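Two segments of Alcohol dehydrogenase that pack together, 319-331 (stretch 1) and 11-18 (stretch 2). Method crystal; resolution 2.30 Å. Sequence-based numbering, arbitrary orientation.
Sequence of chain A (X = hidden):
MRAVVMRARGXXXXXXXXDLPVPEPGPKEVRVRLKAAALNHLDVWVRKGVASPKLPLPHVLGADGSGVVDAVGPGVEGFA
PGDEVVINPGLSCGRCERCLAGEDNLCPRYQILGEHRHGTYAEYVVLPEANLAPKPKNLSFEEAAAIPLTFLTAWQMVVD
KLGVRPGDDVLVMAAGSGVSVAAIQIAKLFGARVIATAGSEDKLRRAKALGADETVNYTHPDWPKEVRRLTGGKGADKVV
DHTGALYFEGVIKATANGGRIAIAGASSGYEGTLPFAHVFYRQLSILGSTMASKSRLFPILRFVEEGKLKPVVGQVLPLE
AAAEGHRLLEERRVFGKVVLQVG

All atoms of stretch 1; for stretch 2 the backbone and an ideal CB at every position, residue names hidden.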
# COMPACT_ATOMS: atom_id res chain seq x y z
N LEU A 319 10.09 32.87 -29.30
CA LEU A 319 9.76 33.45 -28.00
C LEU A 319 8.90 34.71 -28.08
O LEU A 319 7.95 34.86 -27.30
CB LEU A 319 11.04 33.76 -27.22
CG LEU A 319 10.96 34.28 -25.77
CD1 LEU A 319 10.84 35.78 -25.76
CD2 LEU A 319 9.80 33.62 -25.05
N GLU A 320 9.22 35.59 -29.01
CA GLU A 320 8.49 36.84 -29.18
C GLU A 320 7.06 36.66 -29.63
O GLU A 320 6.32 37.63 -29.77
CB GLU A 320 9.22 37.76 -30.18
CG GLU A 320 9.54 37.10 -31.51
CD GLU A 320 10.95 36.53 -31.56
OE1 GLU A 320 11.43 36.02 -30.53
OE2 GLU A 320 11.57 36.57 -32.64
N ALA A 321 6.65 35.42 -29.85
CA ALA A 321 5.29 35.15 -30.30
C ALA A 321 4.47 34.41 -29.24
O ALA A 321 3.53 33.69 -29.58
CB ALA A 321 5.32 34.35 -31.59
N ALA A 322 4.82 34.59 -27.97
CA ALA A 322 4.10 33.95 -26.88
C ALA A 322 2.60 34.20 -26.94
O ALA A 322 1.80 33.32 -26.61
CB ALA A 322 4.66 34.42 -25.54
N ALA A 323 2.22 35.40 -27.37
CA ALA A 323 0.81 35.77 -27.48
C ALA A 323 0.08 34.81 -28.41
O ALA A 323 -0.94 34.22 -28.04
CB ALA A 323 0.68 37.19 -28.01
N GLU A 324 0.61 34.66 -29.62
CA GLU A 324 0.02 33.76 -30.61
C GLU A 324 0.00 32.35 -30.05
O GLU A 324 -0.88 31.56 -30.37
CB GLU A 324 0.83 33.78 -31.90
CG GLU A 324 0.41 32.70 -32.88
CD GLU A 324 -0.96 32.96 -33.49
OE1 GLU A 324 -1.78 33.66 -32.87
OE2 GLU A 324 -1.22 32.44 -34.60
N GLY A 325 1.00 32.03 -29.22
CA GLY A 325 1.08 30.72 -28.63
C GLY A 325 -0.05 30.49 -27.63
O GLY A 325 -0.58 29.39 -27.53
N HIS A 326 -0.42 31.54 -26.90
CA HIS A 326 -1.51 31.38 -25.93
C HIS A 326 -2.85 31.21 -26.63
O HIS A 326 -3.77 30.63 -26.07
CB HIS A 326 -1.59 32.57 -24.97
CG HIS A 326 -0.71 32.43 -23.76
ND1 HIS A 326 -1.11 32.86 -22.51
CD2 HIS A 326 0.54 31.96 -23.61
CE1 HIS A 326 -0.13 32.66 -21.65
NE2 HIS A 326 0.89 32.12 -22.28
N ARG A 327 -2.95 31.73 -27.84
CA ARG A 327 -4.19 31.61 -28.61
C ARG A 327 -4.35 30.14 -29.01
O ARG A 327 -5.38 29.51 -28.76
CB ARG A 327 -4.13 32.49 -29.85
CG ARG A 327 -5.36 32.42 -30.72
CD ARG A 327 -5.21 33.26 -31.97
NE ARG A 327 -5.55 32.46 -33.14
CZ ARG A 327 -4.74 31.56 -33.69
NH1 ARG A 327 -3.53 31.36 -33.18
NH2 ARG A 327 -5.14 30.86 -34.73
N LEU A 328 -3.30 29.60 -29.63
CA LEU A 328 -3.29 28.21 -30.06
C LEU A 328 -3.67 27.24 -28.96
O LEU A 328 -4.36 26.26 -29.18
CB LEU A 328 -1.90 27.82 -30.56
CG LEU A 328 -1.49 28.28 -31.94
CD1 LEU A 328 -0.03 27.97 -32.15
CD2 LEU A 328 -2.35 27.60 -32.99
N LEU A 329 -3.19 27.53 -27.76
CA LEU A 329 -3.45 26.68 -26.61
C LEU A 329 -4.86 26.83 -26.07
O LEU A 329 -5.49 25.85 -25.68
CB LEU A 329 -2.44 26.97 -25.50
CG LEU A 329 -2.49 26.01 -24.33
CD1 LEU A 329 -2.28 24.58 -24.81
CD2 LEU A 329 -1.42 26.40 -23.33
N GLU A 330 -5.35 28.06 -26.04
CA GLU A 330 -6.69 28.31 -25.53
C GLU A 330 -7.78 27.66 -26.36
O GLU A 330 -8.84 27.33 -25.82
CB GLU A 330 -6.94 29.81 -25.43
CG GLU A 330 -6.19 30.47 -24.29
CD GLU A 330 -6.70 31.87 -24.02
OE1 GLU A 330 -6.60 32.73 -24.93
OE2 GLU A 330 -7.20 32.11 -22.90
N GLU A 331 -7.53 27.48 -27.65
CA GLU A 331 -8.52 26.88 -28.53
C GLU A 331 -8.44 25.35 -28.61
O GLU A 331 -9.17 24.72 -29.38
CB GLU A 331 -8.42 27.48 -29.94
CG GLU A 331 -7.22 27.02 -30.76
CD GLU A 331 -7.11 27.74 -32.12
OE1 GLU A 331 -6.42 27.21 -33.02
OE2 GLU A 331 -7.70 28.83 -32.27
N UNK A 11 -6.10 39.64 -22.06
CA UNK A 11 -5.99 38.78 -23.21
C UNK A 11 -4.54 38.50 -23.55
O UNK A 11 -3.65 39.15 -23.02
CB UNK A 11 -6.71 39.40 -24.41
N UNK A 12 -4.27 37.54 -24.43
CA UNK A 12 -2.89 37.22 -24.80
C UNK A 12 -2.07 38.43 -25.24
O UNK A 12 -0.84 38.42 -25.14
CB UNK A 12 -2.89 36.18 -25.92
N UNK A 13 -2.75 39.48 -25.70
CA UNK A 13 -2.08 40.70 -26.15
C UNK A 13 -1.29 41.40 -25.05
O UNK A 13 -0.45 42.26 -25.34
CB UNK A 13 -3.11 41.67 -26.72
N UNK A 14 -1.54 41.04 -23.79
CA UNK A 14 -0.81 41.67 -22.69
C UNK A 14 0.62 41.15 -22.65
O UNK A 14 1.45 41.67 -21.91
CB UNK A 14 -1.51 41.41 -21.35
N UNK A 15 0.90 40.10 -23.42
CA UNK A 15 2.24 39.52 -23.45
C UNK A 15 3.11 40.28 -24.46
O UNK A 15 2.81 40.31 -25.66
CB UNK A 15 2.18 38.03 -23.80
N UNK A 16 4.18 40.89 -23.98
CA UNK A 16 5.05 41.64 -24.86
C UNK A 16 6.52 41.40 -24.54
O UNK A 16 6.87 41.01 -23.42
CB UNK A 16 4.73 43.13 -24.77
N UNK A 17 7.37 41.64 -25.53
CA UNK A 17 8.80 41.45 -25.36
C UNK A 17 9.43 42.65 -24.65
O UNK A 17 9.15 43.80 -25.00
CB UNK A 17 9.47 41.22 -26.72
N UNK A 18 10.28 42.38 -23.66
CA UNK A 18 10.94 43.44 -22.91
C UNK A 18 12.34 43.00 -22.53
O UNK A 18 12.67 41.82 -22.60
CB UNK A 18 10.14 43.81 -21.66

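Position 11 opens the stretch with phi/psi of -76/169, an extended conformation open to any residue. An ideal CB here would point sideways and find nothing of stretch 1 within 5.5 Å, so the contact imposes no choice. The deposited residue is Gly-11, whose O accepts a backbone hydrogen bond from N of residue 14 at 2.9 Å.

Position 12 is more restrictive. Its CA-to-CB bond points toward the helix, and the ideal CB lies 3.5 Å from Ala-323 O and 4.0 Å from His-326 CB. A phi of -52 is compatible with proline, and the position begins a 3-10 segment, where a missing amide hydrogen is easily tolerated. The space against the helix backbone is shallow, so a compact apolar side chain such as alanine, valine or proline would suit; a longer one could run along the helix toward Glu-330. The residue is Pro-12, with a C-gamma endo ring. Its CB packs 4.0 Å from His-326 CB and 4.4 Å from Ala-323 CB, while its CD comes within 4.3 Å of Glu-330 OE1. The backbone joins in: Pro-12 O lies 3.5 Å from Ala-323 CB, and the two CA atoms are 4.8 Å apart.

Positions 13 and 14 complete the 3-10 segment, and neither ideal CB has an atom of stretch 1 within 5.5 Å. At 13 the bond points away, which would suit a polar or charged side chain; the residue is Glu-13. At 14 it points sideways and the choice is wide; the residue is Val-14, chi1 m, its CG2 still 7.3 Å from His-326 ND1, the nearest approach to stretch 1.

Position 15 starts the strand (phi/psi -85/118) and points toward the helix. Its ideal CB is 4.4 Å from Ala-323 N and 4.7 Å from Ala-322 CB, and the His-326 ring lies farther along. The alanine methyl and the aromatic ring favour an apolar side chain long enough to reach the ring; leucine, isoleucine or methionine are all plausible. Leu-15 is found, in the m,t rotamer. Its CD1 sits over the face of the His-326 ring, 3.6 Å from the centroid and 1° off the normal, a nearly ideal CH-pi geometry. The same CD1 lies 4.2 Å from Ala-322 CB, so one methyl serves both neighbours.

Position 16 points away, as strand alternation predicts, leaving polar residues free to fit. It is Glu-16, whose OE2 is hydrogen-bonded elsewhere in the structure.

Position 17 turns back toward stretch 1, with its ideal CB 4.9 Å from Glu-320 CB. The extended backbone (-81/134) suits a beta-branched residue, although threonine, leucine or a longer polar chain could also be accommodated. Val-17 adopts chi1 t and brings CG2 to 3.6 Å from Glu-320 CB, touching the aliphatic base of that side chain, whose end leads away.

Position 18 is out of reach and unconstrained by this contact; it is Ala-18.

Stretch 2, residues 11-18: GPEVLEVA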
# COMPACT_ATOMS: atom_id res chain seq x y z
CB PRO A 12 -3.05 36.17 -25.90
CG PRO A 12 -4.39 36.47 -26.49
CD PRO A 12 -5.22 36.77 -25.27
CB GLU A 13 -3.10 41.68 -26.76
CG GLU A 13 -4.33 41.88 -25.89
CD GLU A 13 -5.34 42.84 -26.50
OE1 GLU A 13 -5.72 42.64 -27.67
OE2 GLU A 13 -5.75 43.78 -25.80
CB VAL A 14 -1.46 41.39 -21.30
CG1 VAL A 14 -2.93 41.72 -21.32
CG2 VAL A 14 -1.23 39.94 -20.88
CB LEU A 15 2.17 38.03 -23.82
CG LEU A 15 1.48 37.11 -22.81
CD1 LEU A 15 1.26 35.73 -23.42
CD2 LEU A 15 2.32 37.00 -21.55
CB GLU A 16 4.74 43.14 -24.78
CG GLU A 16 4.94 43.75 -23.40
CD GLU A 16 4.87 45.27 -23.41
OE1 GLU A 16 3.77 45.81 -23.68
OE2 GLU A 16 5.91 45.92 -23.18
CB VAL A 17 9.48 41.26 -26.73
CG1 VAL A 17 10.97 40.98 -26.53
CG2 VAL A 17 8.81 40.11 -27.49
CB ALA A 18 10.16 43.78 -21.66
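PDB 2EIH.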